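Side-chain contacts in PcyX_EBK42635 (Marine metagenome, PDB 5OWG), which probably reduces biliverdin to phycoerythrobilin in a four-electron reaction that draws its electrons from ferredoxin: residues N54-R59 with N182-A187; C79-L84 with N197-H202; R211-L216 with K224-D229. All coordinates share one frame; numbering follows the deposited sequence.

Following the chain from the N terminus, the hairpin turn at 54-59 comes first, then the C-terminal end of strand 73-82, at 79-84, and both meet partners more than a hundred residues later. Contact 1 closes its long loop at 182-187, tying the turn to the connection between helices 161-179 and 189-204; contact 2 closes at 197-202, tying the sheet to the second of these helices. Their segments alternate, so the two loops cross, and they touch directly where strands 57-67 and 73-82 pair as neighbours in the sheet. Contact 3 follows in series, a short closure joining helices 210-215 and 220-229 about 29 Å from contact 1, centre to centre.

Contact 1 (N54-R59 with N182-A187); sequences NRYIRR and NHEGEA
At the turn of the β-hairpin that joins strands 47-53 and 57-67, Arg55 and Tyr56 meet Glu184, the second residue of a type II β turn from His183 to Glu186. The contact is carried by a side-on, two-pronged salt bridge: Arg55 NE binds Glu184 OE2 at 2.8 Å and Arg55 NH2 binds Glu184 OE1 at 2.7 Å. Each oxygen offers its syn lone pair, but the guanidinium and carboxylate planes are 22° apart, both oxygens lie out of the guanidinium plane, and the bonds are bent. Glu184 reaches across because its chain is extended, with CG anti to the backbone N (chi1 -175°). Tyr56 lies beside the same carboxylate, its CE1 3.3 Å from Glu184 OE2, while CG of Arg55 sits over the centre of the tyrosine ring. OE2 thus meets both residues at the protein surface. On the other segment, His183 ND1 donates to Glu186 OE1 within the turn, and Glu186 OE2 also bonds His117. The hairpin turn is itself fastened by Asn54, whose OD1 forms an Asx turn and Asx motif, accepting from Tyr56 N at 2.7 Å and from Ile57 N, also at 2.7 Å.

Contact 2 (C79-L84 with N197-H202); sequences CLFPML and NYYSEH
Phe81 and Tyr199 form the centre of a sheet-to-helix interface in which strand 73-82 of the antiparallel sheet meets helix 189-204, as in the α/β/α sandwich of ferredoxin-dependent bilin reductases. The tip of the phenylalanine ring does the touching: Phe81 CZ lies 3.7 Å from Tyr199 CD1 and 3.6 Å from Ser200 OG. The two rings have centroids 5.7 Å apart and planes at 82°, an oblique aromatic pair. Tyr199 comes down from the helix with CG anti to its backbone nitrogen (chi1 170°), which carries the ring toward the strand and its hydroxyl end toward Cys79; there Cys79 SG stands 4.2 Å from Tyr199 OH. The contact is van der Waals packing, with Ser200 OG against the end of the Phe81 ring.

Further out, Ile90 of the adjoining strand touches Cys79, Phe81 and Tyr199, and Phe232 packs against Cys79, Phe81 and Ser200. Gln196 links both elements, since its NE2 binds Pro82 O while its backbone O is bonded to Ser200 OG. The strand is held in the sheet by backbone bonds of Cys79 with His61 and of Phe81 with Arg59, the latter at a classic β bulge where Arg58 and Arg59 both face Phe81. In relatives the bilin is bound between the sheet and the C-terminal helices, probably the same side as this contact here. The short strand and helix segments run at 154°, nearly antiparallel, with axes 11.5 Å apart, a spacing filled by the two side chains, Phe81 CE1 lying 3.8 Å from Tyr199 CD1.

Contact 3 (R211-L216 with K224-D229); sequences RVMQSL and KLFCSD
Met213 bridges the two consecutive helices 210-215 and 220-229 near the C terminus by laying its sulfur and methyl group against Cys227 and Phe226. Its first torsion sets CG anti to the carbonyl carbon (chi1 -60°), the chain then runs out straight through chi2, and a bend at chi3 (68°) turns CE aside toward the phenylalanine. The sulfur and the terminal methyl have different partners: Met213 SD lies 3.6 Å from Cys227 SG, whereas Met213 CE meets Phe226 CD2 at 3.7 Å. With SD 5.4 Å from the centroid of the Phe226 ring and 69° off its normal, this is an oblique Met-aromatic contact, and the two side chains cross at about a right angle.

Phe226 has its own CG anti to the backbone nitrogen. Its ring meets Trp47 of strand 47-53 and, edge-to-face, Phe40 of the preceding loop; Met213 also touches Trp47, and all three side chains of the contact are buried. Outward from here, the first helix is stitched at Arg211 O, which accepts from Ser215 N at 2.6 Å and from Ser215 OG at 2.5 Å, the hydroxyl standing above the carbonyl plane.

Contact 1 (N54-R59 with N182-A187)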
ATOM      1  N   ASN A  54       9.974   3.825  -8.686  1.00 39.19           N
ATOM      2  CA  ASN A  54      10.670   4.679  -9.635  1.00 35.47           C
ATOM      3  C   ASN A  54      11.703   5.493  -8.865  1.00 42.74           C
ATOM      4  O   ASN A  54      11.915   5.288  -7.666  1.00 38.79           O
ATOM      5  CB  ASN A  54       9.687   5.563 -10.424  1.00 43.44           C
ATOM      6  CG  ASN A  54       9.106   6.705  -9.600  1.00 31.78           C
ATOM      7  OD1 ASN A  54       9.474   6.920  -8.445  1.00 33.19           O
ATOM      8  ND2 ASN A  54       8.186   7.452 -10.206  1.00 42.52           N
ATOM      9  N   ARG A  55      12.356   6.416  -9.574  1.00 39.04           N
ATOM     10  CA  ARG A  55      13.398   7.234  -8.963  1.00 40.85           C
ATOM     11  C   ARG A  55      12.930   7.854  -7.655  1.00 37.52           C
ATOM     12  O   ARG A  55      13.699   7.940  -6.690  1.00 37.22           O
ATOM     13  CB  ARG A  55      13.837   8.323  -9.947  1.00 48.06           C
ATOM     14  CG  ARG A  55      14.605   9.485  -9.316  1.00 43.37           C
ATOM     15  CD  ARG A  55      15.140  10.444 -10.375  1.00 47.54           C
ATOM     16  NE  ARG A  55      15.737  11.640  -9.786  1.00 56.06           N
ATOM     17  CZ  ARG A  55      16.106  12.716 -10.477  1.00 55.89           C
ATOM     18  NH1 ARG A  55      15.937  12.757 -11.793  1.00 50.01           N
ATOM     19  NH2 ARG A  55      16.641  13.756  -9.853  1.00 52.40           N
ATOM     20  N   TYR A  56      11.671   8.279  -7.598  1.00 34.14           N
ATOM     21  CA  TYR A  56      11.186   9.058  -6.468  1.00 49.40           C
ATOM     22  C   TYR A  56      10.478   8.221  -5.413  1.00 44.48           C
ATOM     23  O   TYR A  56      10.357   8.671  -4.268  1.00 38.91           O
ATOM     24  CB  TYR A  56      10.239  10.154  -6.968  1.00 41.20           C
ATOM     25  CG  TYR A  56      10.841  11.027  -8.049  1.00 50.71           C
ATOM     26  CD1 TYR A  56      11.707  12.063  -7.730  1.00 45.26           C
ATOM     27  CD2 TYR A  56      10.546  10.809  -9.387  1.00 52.35           C
ATOM     28  CE1 TYR A  56      12.263  12.861  -8.714  1.00 49.47           C
ATOM     29  CE2 TYR A  56      11.093  11.601 -10.378  1.00 54.86           C
ATOM     30  CZ  TYR A  56      11.952  12.626 -10.036  1.00 57.51           C
ATOM     31  OH  TYR A  56      12.503  13.417 -11.016  1.00 66.89           O
ATOM     32  N   ILE A  57      10.012   7.025  -5.764  1.00 39.63           N
ATOM     33  CA  ILE A  57       9.259   6.164  -4.859  1.00 35.47           C
ATOM     34  C   ILE A  57       9.980   4.825  -4.803  1.00 33.17           C
ATOM     35  O   ILE A  57       9.947   4.055  -5.771  1.00 36.97           O
ATOM     36  CB  ILE A  57       7.804   5.993  -5.318  1.00 47.66           C
ATOM     37  CG1 ILE A  57       7.071   7.339  -5.287  1.00 47.91           C
ATOM     38  CG2 ILE A  57       7.074   4.973  -4.452  1.00 41.14           C
ATOM     39  CD1 ILE A  57       5.904   7.412  -6.248  1.00 43.16           C
ATOM     40  N   ARG A  58      10.627   4.537  -3.670  1.00 42.80           N
ATOM     41  CA  ARG A  58      11.401   3.304  -3.565  1.00 44.19           C
ATOM     42  C   ARG A  58      10.509   2.071  -3.569  1.00 36.88           C
ATOM     43  O   ARG A  58      10.926   1.013  -4.057  1.00 31.97           O
ATOM     44  CB  ARG A  58      12.272   3.318  -2.305  1.00 44.65           C
ATOM     45  CG  ARG A  58      11.519   3.204  -0.986  1.00 47.31           C
ATOM     46  CD  ARG A  58      12.489   3.014   0.170  1.00 48.27           C
ATOM     47  NE  ARG A  58      11.802   2.941   1.458  1.00 51.07           N
ATOM     48  CZ  ARG A  58      11.332   1.823   2.005  1.00 44.29           C
ATOM     49  NH1 ARG A  58      11.465   0.655   1.387  1.00 42.44           N
ATOM     50  NH2 ARG A  58      10.722   1.873   3.180  1.00 33.08           N
ATOM     51  N   ARG A  59       9.292   2.173  -3.040  1.00 39.24           N
ATOM     52  CA  ARG A  59       8.432   1.000  -2.949  1.00 38.28           C
ATOM     53  C   ARG A  59       6.965   1.394  -3.026  1.00 31.81           C
ATOM     54  O   ARG A  59       6.508   2.277  -2.294  1.00 41.10           O
ATOM     55  CB  ARG A  59       8.704   0.226  -1.655  1.00 31.38           C
ATOM     56  CG  ARG A  59       7.949  -1.087  -1.566  1.00 40.74           C
ATOM     57  CD  ARG A  59       8.411  -1.923  -0.384  1.00 32.95           C
ATOM     58  NE  ARG A  59       7.835  -3.267  -0.404  1.00 37.89           N
ATOM     59  CZ  ARG A  59       6.710  -3.622   0.211  1.00 29.88           C
ATOM     60  NH1 ARG A  59       6.013  -2.735   0.913  1.00 35.97           N
ATOM     61  NH2 ARG A  59       6.278  -4.872   0.126  1.00 51.76           N
ATOM     62  N   ASN A 182       8.411  16.562  -5.969  1.00 50.86           N
ATOM     63  CA  ASN A 182       8.891  17.893  -5.608  1.00 62.74           C
ATOM     64  C   ASN A 182       9.651  17.928  -4.291  1.00 60.53           C
ATOM     65  O   ASN A 182      10.028  19.019  -3.848  1.00 64.63           O
ATOM     66  CB  ASN A 182       7.716  18.867  -5.522  1.00 58.23           C
ATOM     67  CG  ASN A 182       7.054  19.102  -6.860  1.00 63.88           C
ATOM     68  OD1 ASN A 182       7.723  19.318  -7.870  1.00 71.91           O
ATOM     69  ND2 ASN A 182       5.726  19.060  -6.876  1.00 65.11           N
ATOM     70  N   HIS A 183       9.881  16.781  -3.649  1.00 56.85           N
ATOM     71  CA  HIS A 183      10.492  16.738  -2.326  1.00 53.41           C
ATOM     72  C   HIS A 183      11.744  15.869  -2.300  1.00 57.54           C
ATOM     73  O   HIS A 183      12.183  15.443  -1.227  1.00 65.79           O
ATOM     74  CB  HIS A 183       9.464  16.248  -1.310  1.00 60.32           C
ATOM     75  CG  HIS A 183       8.299  17.174  -1.154  1.00 70.90           C
ATOM     76  ND1 HIS A 183       8.350  18.309  -0.375  1.00 57.19           N
ATOM     77  CD2 HIS A 183       7.059  17.146  -1.698  1.00 71.54           C
ATOM     78  CE1 HIS A 183       7.188  18.936  -0.437  1.00 69.35           C
ATOM     79  NE2 HIS A 183       6.387  18.251  -1.233  1.00 65.12           N
ATOM     80  N   GLU A 184      12.327  15.601  -3.465  1.00 58.24           N
ATOM     81  CA  GLU A 184      13.575  14.857  -3.542  1.00 65.05           C
ATOM     82  C   GLU A 184      14.740  15.725  -3.080  1.00 57.47           C
ATOM     83  O   GLU A 184      14.937  16.836  -3.584  1.00 72.09           O
ATOM     84  CB  GLU A 184      13.800  14.386  -4.978  1.00 61.89           C
ATOM     85  CG  GLU A 184      15.008  13.493  -5.181  1.00 52.84           C
ATOM     86  CD  GLU A 184      15.309  13.265  -6.648  1.00 58.20           C
ATOM     87  OE1 GLU A 184      15.731  14.227  -7.325  1.00 64.90           O
ATOM     88  OE2 GLU A 184      15.111  12.129  -7.129  1.00 50.75           O
ATOM     89  N   GLY A 185      15.512  15.219  -2.118  1.00 65.22           N
ATOM     90  CA  GLY A 185      16.688  15.909  -1.631  1.00 58.82           C
ATOM     91  C   GLY A 185      16.469  16.793  -0.422  1.00 62.88           C
ATOM     92  O   GLY A 185      17.445  17.331   0.116  1.00 68.86           O
ATOM     93  N   GLU A 186      15.228  16.961   0.027  1.00 55.23           N
ATOM     94  CA  GLU A 186      14.916  17.843   1.144  1.00 58.01           C
ATOM     95  C   GLU A 186      15.196  17.214   2.505  1.00 75.95           C
ATOM     96  O   GLU A 186      14.831  17.813   3.522  1.00 72.47           O
ATOM     97  CB  GLU A 186      13.447  18.261   1.080  1.00 56.58           C
ATOM     98  CG  GLU A 186      12.481  17.175   1.514  1.00 64.33           C
ATOM     99  CD  GLU A 186      11.039  17.591   1.344  1.00 79.58           C
ATOM    100  OE1 GLU A 186      10.791  18.633   0.701  1.00 61.45           O
ATOM    101  OE2 GLU A 186      10.148  16.878   1.853  1.00 74.29           O
ATOM    102  N   ALA A 187      15.809  16.033   2.555  1.00 65.17           N
ATOM    103  CA  ALA A 187      16.023  15.351   3.824  1.00 66.66           C
ATOM    104  C   ALA A 187      17.338  14.587   3.782  1.00 61.11           C
ATOM    105  O   ALA A 187      17.910  14.346   2.715  1.00 66.56           O
ATOM    106  CB  ALA A 187      14.868  14.397   4.149  1.00 71.11           C
TER

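Contact 2 (C79-L84 with N197-H202)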
ATOM      1  N   CYS A  79       0.360   0.714  -0.390  1.00 42.28           N
ATOM      2  CA  CYS A  79       1.258   1.577   0.360  1.00 32.12           C
ATOM      3  C   CYS A  79       2.382   2.043  -0.551  1.00 39.66           C
ATOM      4  O   CYS A  79       2.863   1.291  -1.402  1.00 39.83           O
ATOM      5  CB  CYS A  79       1.851   0.860   1.577  1.00 37.49           C
ATOM      6  SG  CYS A  79       2.754   1.951   2.675  1.00 55.02           S
ATOM      7  N   LEU A  80       2.799   3.295  -0.360  1.00 51.27           N
ATOM      8  CA  LEU A  80       3.881   3.891  -1.135  1.00 56.13           C
ATOM      9  C   LEU A  80       4.876   4.547  -0.191  1.00 42.51           C
ATOM     10  O   LEU A  80       4.508   5.441   0.578  1.00 50.03           O
ATOM     11  CB  LEU A  80       3.350   4.924  -2.134  1.00 50.20           C
ATOM     12  CG  LEU A  80       3.008   4.442  -3.546  1.00 40.89           C
ATOM     13  CD1 LEU A  80       1.730   3.618  -3.561  1.00 33.91           C
ATOM     14  CD2 LEU A  80       2.895   5.624  -4.504  1.00 49.55           C
ATOM     15  N   PHE A  81       6.139   4.107  -0.255  1.00 34.18           N
ATOM     16  CA  PHE A  81       7.229   4.744   0.474  1.00 28.20           C
ATOM     17  C   PHE A  81       8.059   5.597  -0.477  1.00 43.68           C
ATOM     18  O   PHE A  81       8.484   5.093  -1.526  1.00 44.69           O
ATOM     19  CB  PHE A  81       8.127   3.697   1.128  1.00 53.05           C
ATOM     20  CG  PHE A  81       7.548   3.076   2.368  1.00 51.03           C
ATOM     21  CD1 PHE A  81       7.632   3.726   3.589  1.00 52.01           C
ATOM     22  CD2 PHE A  81       6.944   1.832   2.318  1.00 50.35           C
ATOM     23  CE1 PHE A  81       7.111   3.153   4.733  1.00 58.92           C
ATOM     24  CE2 PHE A  81       6.422   1.253   3.460  1.00 52.37           C
ATOM     25  CZ  PHE A  81       6.504   1.915   4.668  1.00 52.31           C
ATOM     26  N   PRO A  82       8.324   6.868  -0.176  1.00 40.02           N
ATOM     27  CA  PRO A  82       9.204   7.660  -1.045  1.00 54.16           C
ATOM     28  C   PRO A  82      10.661   7.242  -0.895  1.00 47.32           C
ATOM     29  O   PRO A  82      11.029   6.442  -0.033  1.00 49.36           O
ATOM     30  CB  PRO A  82       8.981   9.097  -0.566  1.00 57.25           C
ATOM     31  CG  PRO A  82       8.523   8.957   0.842  1.00 56.12           C
ATOM     32  CD  PRO A  82       7.719   7.692   0.886  1.00 51.88           C
ATOM     33  N   MET A  83      11.503   7.804  -1.762  1.00 43.54           N
ATOM     34  CA  MET A  83      12.925   7.490  -1.749  1.00 40.99           C
ATOM     35  C   MET A  83      13.599   8.142  -0.539  1.00 57.34           C
ATOM     36  O   MET A  83      13.029   8.998   0.146  1.00 51.86           O
ATOM     37  CB  MET A  83      13.577   7.939  -3.061  1.00 44.60           C
ATOM     38  CG  MET A  83      14.948   7.329  -3.357  1.00 54.55           C
ATOM     39  SD  MET A  83      14.957   5.526  -3.329  1.00 53.87           S
ATOM     40  CE  MET A  83      13.871   5.165  -4.704  1.00 48.82           C
ATOM     41  N   LEU A  84      14.844   7.729  -0.289  1.00 43.14           N
ATOM     42  CA  LEU A  84      15.496   7.929   1.000  1.00 58.62           C
ATOM     43  C   LEU A  84      16.050   9.334   1.230  1.00 67.50           C
ATOM     44  O   LEU A  84      16.438   9.633   2.364  1.00 81.47           O
ATOM     45  CB  LEU A  84      16.621   6.903   1.163  1.00 57.08           C
ATOM     46  CG  LEU A  84      16.170   5.437   1.116  1.00 57.71           C
ATOM     47  CD1 LEU A  84      17.366   4.502   1.182  1.00 64.08           C
ATOM     48  CD2 LEU A  84      15.187   5.115   2.238  1.00 51.01           C
ATOM     49  N   ASN A 197      10.979   3.509   8.872  1.00 70.45           N
ATOM     50  CA  ASN A 197      10.987   2.291   9.678  1.00 84.72           C
ATOM     51  C   ASN A 197      10.049   2.418  10.873  1.00 85.87           C
ATOM     52  O   ASN A 197       9.225   1.532  11.128  1.00 83.13           O
ATOM     53  CB  ASN A 197      12.410   1.983  10.143  1.00 72.72           C
ATOM     54  CG  ASN A 197      13.298   1.496   9.018  1.00 69.66           C
ATOM     55  OD1 ASN A 197      12.895   1.476   7.856  1.00 77.81           O
ATOM     56  ND2 ASN A 197      14.520   1.102   9.360  1.00 75.03           N
ATOM     57  N   TYR A 198      10.170   3.515  11.627  1.00 82.38           N
ATOM     58  CA  TYR A 198       9.277   3.751  12.758  1.00 90.32           C
ATOM     59  C   TYR A 198       7.820   3.566  12.355  1.00 87.15           C
ATOM     60  O   TYR A 198       7.014   3.030  13.125  1.00 87.65           O
ATOM     61  CB  TYR A 198       9.510   5.157  13.313  1.00 97.71           C
ATOM     62  CG  TYR A 198       8.669   5.509  14.522  1.00109.14           C
ATOM     63  CD1 TYR A 198       9.065   5.141  15.801  1.00113.38           C
ATOM     64  CD2 TYR A 198       7.485   6.223  14.384  1.00102.56           C
ATOM     65  CE1 TYR A 198       8.302   5.465  16.908  1.00115.27           C
ATOM     66  CE2 TYR A 198       6.716   6.553  15.484  1.00111.99           C
ATOM     67  CZ  TYR A 198       7.129   6.172  16.744  1.00115.67           C
ATOM     68  OH  TYR A 198       6.364   6.500  17.840  1.00112.72           O
ATOM     69  N   TYR A 199       7.465   4.002  11.145  1.00 81.73           N
ATOM     70  CA  TYR A 199       6.125   3.757  10.625  1.00 79.82           C
ATOM     71  C   TYR A 199       5.899   2.273  10.372  1.00 82.10           C
ATOM     72  O   TYR A 199       4.789   1.764  10.568  1.00 77.15           O
ATOM     73  CB  TYR A 199       5.917   4.566   9.344  1.00 67.59           C
ATOM     74  CG  TYR A 199       4.665   4.217   8.567  1.00 63.89           C
ATOM     75  CD1 TYR A 199       4.651   3.153   7.673  1.00 66.30           C
ATOM     76  CD2 TYR A 199       3.504   4.965   8.710  1.00 61.10           C
ATOM     77  CE1 TYR A 199       3.514   2.834   6.958  1.00 68.89           C
ATOM     78  CE2 TYR A 199       2.361   4.654   7.998  1.00 69.01           C
ATOM     79  CZ  TYR A 199       2.373   3.590   7.121  1.00 72.85           C
ATOM     80  OH  TYR A 199       1.238   3.277   6.411  1.00 72.65           O
ATOM     81  N   SER A 200       6.942   1.559   9.938  1.00 77.68           N
ATOM     82  CA  SER A 200       6.804   0.132   9.667  1.00 82.26           C
ATOM     83  C   SER A 200       6.709  -0.665  10.962  1.00 92.11           C
ATOM     84  O   SER A 200       5.941  -1.630  11.047  1.00 87.48           O
ATOM     85  CB  SER A 200       7.978  -0.352   8.817  1.00 67.67           C
ATOM     86  OG  SER A 200       7.943   0.232   7.527  1.00 64.44           O
ATOM     87  N   GLU A 201       7.485  -0.282  11.977  1.00 95.82           N
ATOM     88  CA  GLU A 201       7.371  -0.913  13.287  1.00 82.41           C
ATOM     89  C   GLU A 201       5.939  -0.834  13.803  1.00 83.54           C
ATOM     90  O   GLU A 201       5.327  -1.852  14.144  1.00 66.69           O
ATOM     91  CB  GLU A 201       8.340  -0.250  14.269  1.00 96.86           C
ATOM     92  CG  GLU A 201       7.943  -0.381  15.736  1.00101.55           C
ATOM     93  CD  GLU A 201       8.981   0.202  16.672  1.00107.38           C
ATOM     94  OE1 GLU A 201       9.922   0.861  16.181  1.00110.72           O
ATOM     95  OE2 GLU A 201       8.858   0.004  17.899  1.00 99.31           O
ATOM     96  N   HIS A 202       5.388   0.380  13.866  1.00 93.08           N
ATOM     97  CA  HIS A 202       4.068   0.577  14.452  1.00 94.55           C
ATOM     98  C   HIS A 202       2.954  -0.066  13.637  1.00 91.75           C
ATOM     99  O   HIS A 202       1.887  -0.345  14.194  1.00 92.81           O
ATOM    100  CB  HIS A 202       3.786   2.071  14.618  1.00103.00           C
ATOM    101  CG  HIS A 202       4.211   2.619  15.945  1.00104.92           C
ATOM    102  ND1 HIS A 202       3.386   2.615  17.048  1.00101.24           N
ATOM    103  CD2 HIS A 202       5.374   3.183  16.347  1.00107.70           C
ATOM    104  CE1 HIS A 202       4.020   3.155  18.073  1.00108.01           C
ATOM    105  NE2 HIS A 202       5.229   3.508  17.674  1.00107.60           N
TER

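Contact 3 (R211-L216 with K224-D229)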
ATOM      1  N   ARG A 211      -5.334 -10.599  12.295  1.00 71.35           N
ATOM      2  CA  ARG A 211      -6.709 -11.067  12.433  1.00 87.20           C
ATOM      3  C   ARG A 211      -7.435 -11.047  11.093  1.00 80.73           C
ATOM      4  O   ARG A 211      -8.101 -12.022  10.724  1.00 67.16           O
ATOM      5  CB  ARG A 211      -7.460 -10.225  13.465  1.00 87.65           C
ATOM      6  CG  ARG A 211      -8.890 -10.707  13.694  1.00 89.00           C
ATOM      7  CD  ARG A 211      -9.548 -10.074  14.913  1.00 96.07           C
ATOM      8  NE  ARG A 211      -9.803 -11.056  15.969  1.00 81.57           N
ATOM      9  CZ  ARG A 211      -9.148 -11.131  17.126  1.00 86.73           C
ATOM     10  NH1 ARG A 211      -9.471 -12.071  18.003  1.00 93.48           N
ATOM     11  NH2 ARG A 211      -8.181 -10.270  17.424  1.00 87.14           N
ATOM     12  N   VAL A 212      -7.323  -9.944  10.347  1.00 75.22           N
ATOM     13  CA  VAL A 212      -7.983  -9.879   9.046  1.00 73.32           C
ATOM     14  C   VAL A 212      -7.411 -10.941   8.114  1.00 62.80           C
ATOM     15  O   VAL A 212      -8.155 -11.638   7.415  1.00 65.66           O
ATOM     16  CB  VAL A 212      -7.875  -8.464   8.441  1.00 73.49           C
ATOM     17  CG1 VAL A 212      -8.655  -7.467   9.285  1.00 75.17           C
ATOM     18  CG2 VAL A 212      -6.425  -8.020   8.306  1.00 75.20           C
ATOM     19  N   MET A 213      -6.087 -11.101   8.107  1.00 57.82           N
ATOM     20  CA  MET A 213      -5.485 -12.146   7.288  1.00 68.85           C
ATOM     21  C   MET A 213      -5.957 -13.523   7.736  1.00 66.67           C
ATOM     22  O   MET A 213      -6.228 -14.396   6.903  1.00 63.70           O
ATOM     23  CB  MET A 213      -3.962 -12.050   7.346  1.00 72.81           C
ATOM     24  CG  MET A 213      -3.414 -10.729   6.835  1.00 79.42           C
ATOM     25  SD  MET A 213      -1.618 -10.714   6.716  1.00 82.46           S
ATOM     26  CE  MET A 213      -1.359 -11.874   5.376  1.00 43.88           C
ATOM     27  N   GLN A 214      -6.060 -13.737   9.050  1.00 67.80           N
ATOM     28  CA  GLN A 214      -6.717 -14.941   9.546  1.00 80.04           C
ATOM     29  C   GLN A 214      -8.168 -14.990   9.089  1.00 75.02           C
ATOM     30  O   GLN A 214      -8.681 -16.059   8.737  1.00 71.10           O
ATOM     31  CB  GLN A 214      -6.631 -14.999  11.072  1.00 74.32           C
ATOM     32  CG  GLN A 214      -5.357 -15.638  11.605  1.00 74.81           C
ATOM     33  CD  GLN A 214      -5.244 -15.540  13.115  1.00 90.91           C
ATOM     34  OE1 GLN A 214      -5.819 -14.646  13.735  1.00 94.04           O
ATOM     35  NE2 GLN A 214      -4.503 -16.467  13.714  1.00 82.84           N
ATOM     36  N   SER A 215      -8.845 -13.840   9.086  1.00 77.19           N
ATOM     37  CA  SER A 215     -10.203 -13.779   8.556  1.00 76.85           C
ATOM     38  C   SER A 215     -10.227 -14.178   7.085  1.00 76.77           C
ATOM     39  O   SER A 215     -11.072 -14.972   6.658  1.00 70.27           O
ATOM     40  CB  SER A 215     -10.776 -12.373   8.742  1.00 83.32           C
ATOM     41  OG  SER A 215     -10.547 -11.892  10.054  1.00 86.26           O
ATOM     42  N   LEU A 216      -9.292 -13.643   6.295  1.00 70.43           N
ATOM     43  CA  LEU A 216      -9.210 -13.982   4.878  1.00 76.91           C
ATOM     44  C   LEU A 216      -8.869 -15.448   4.636  1.00 63.01           C
ATOM     45  O   LEU A 216      -8.906 -15.889   3.482  1.00 69.05           O
ATOM     46  CB  LEU A 216      -8.168 -13.099   4.181  1.00 72.90           C
ATOM     47  CG  LEU A 216      -8.578 -11.710   3.664  1.00 62.52           C
ATOM     48  CD1 LEU A 216      -9.749 -11.790   2.691  1.00 68.92           C
ATOM     49  CD2 LEU A 216      -8.893 -10.744   4.797  1.00 68.12           C
ATOM     50  N   LYS A 224       2.714 -14.808   9.190  1.00 51.58           N
ATOM     51  CA  LYS A 224       3.903 -14.345   9.898  1.00 52.62           C
ATOM     52  C   LYS A 224       5.061 -14.108   8.937  1.00 48.00           C
ATOM     53  O   LYS A 224       5.868 -13.195   9.148  1.00 46.74           O
ATOM     54  CB  LYS A 224       4.298 -15.350  10.983  1.00 49.08           C
ATOM     55  CG  LYS A 224       5.704 -15.154  11.548  1.00 57.32           C
ATOM     56  CD  LYS A 224       5.921 -13.769  12.138  1.00 71.26           C
ATOM     57  CE  LYS A 224       7.405 -13.502  12.355  1.00 85.06           C
ATOM     58  NZ  LYS A 224       7.677 -12.132  12.873  1.00 93.02           N
ATOM     59  N   LEU A 225       5.159 -14.918   7.883  1.00 47.20           N
ATOM     60  CA  LEU A 225       6.178 -14.705   6.860  1.00 54.01           C
ATOM     61  C   LEU A 225       5.942 -13.390   6.122  1.00 62.27           C
ATOM     62  O   LEU A 225       6.859 -12.573   5.972  1.00 47.76           O
ATOM     63  CB  LEU A 225       6.169 -15.882   5.884  1.00 52.81           C
ATOM     64  CG  LEU A 225       7.483 -16.516   5.426  1.00 64.02           C
ATOM     65  CD1 LEU A 225       8.352 -16.943   6.592  1.00 54.11           C
ATOM     66  CD2 LEU A 225       7.163 -17.721   4.558  1.00 54.47           C
ATOM     67  N   PHE A 226       4.709 -13.171   5.660  1.00 54.14           N
ATOM     68  CA  PHE A 226       4.382 -11.976   4.884  1.00 56.36           C
ATOM     69  C   PHE A 226       4.481 -10.711   5.734  1.00 55.98           C
ATOM     70  O   PHE A 226       5.081  -9.714   5.314  1.00 39.07           O
ATOM     71  CB  PHE A 226       2.978 -12.133   4.296  1.00 47.97           C
ATOM     72  CG  PHE A 226       2.485 -10.930   3.548  1.00 46.89           C
ATOM     73  CD1 PHE A 226       2.888 -10.693   2.246  1.00 44.85           C
ATOM     74  CD2 PHE A 226       1.593 -10.051   4.139  1.00 47.30           C
ATOM     75  CE1 PHE A 226       2.424  -9.591   1.552  1.00 45.25           C
ATOM     76  CE2 PHE A 226       1.125  -8.949   3.451  1.00 47.94           C
ATOM     77  CZ  PHE A 226       1.540  -8.718   2.156  1.00 44.25           C
ATOM     78  N   CYS A 227       3.893 -10.730   6.932  1.00 49.61           N
ATOM     79  CA  CYS A 227       3.834  -9.524   7.753  1.00 41.46           C
ATOM     80  C   CYS A 227       5.220  -9.023   8.145  1.00 61.50           C
ATOM     81  O   CYS A 227       5.402  -7.820   8.368  1.00 63.87           O
ATOM     82  CB  CYS A 227       2.999  -9.786   9.008  1.00 42.17           C
ATOM     83  SG  CYS A 227       1.225  -9.925   8.701  1.00 60.77           S
ATOM     84  N   SER A 228       6.205  -9.916   8.236  1.00 55.10           N
ATOM     85  CA  SER A 228       7.521  -9.540   8.740  1.00 58.95           C
ATOM     86  C   SER A 228       8.512  -9.181   7.641  1.00 44.18           C
ATOM     87  O   SER A 228       9.419  -8.375   7.881  1.00 50.18           O
ATOM     88  CB  SER A 228       8.103 -10.683   9.580  1.00 56.96           C
ATOM     89  OG  SER A 228       8.302 -11.845   8.796  1.00 59.84           O
ATOM     90  N   ASP A 229       8.370  -9.751   6.442  1.00 43.70           N
ATOM     91  CA  ASP A 229       9.394  -9.645   5.411  1.00 46.25           C
ATOM     92  C   ASP A 229       8.956  -8.915   4.150  1.00 45.33           C
ATOM     93  O   ASP A 229       9.814  -8.347   3.467  1.00 38.11           O
ATOM     94  CB  ASP A 229       9.882 -11.044   5.004  1.00 45.94           C
ATOM     95  CG  ASP A 229      10.456 -11.819   6.167  1.00 60.59           C
ATOM     96  OD1 ASP A 229      10.556 -11.252   7.276  1.00 59.70           O
ATOM     97  OD2 ASP A 229      10.807 -13.000   5.973  1.00 48.93           O
TER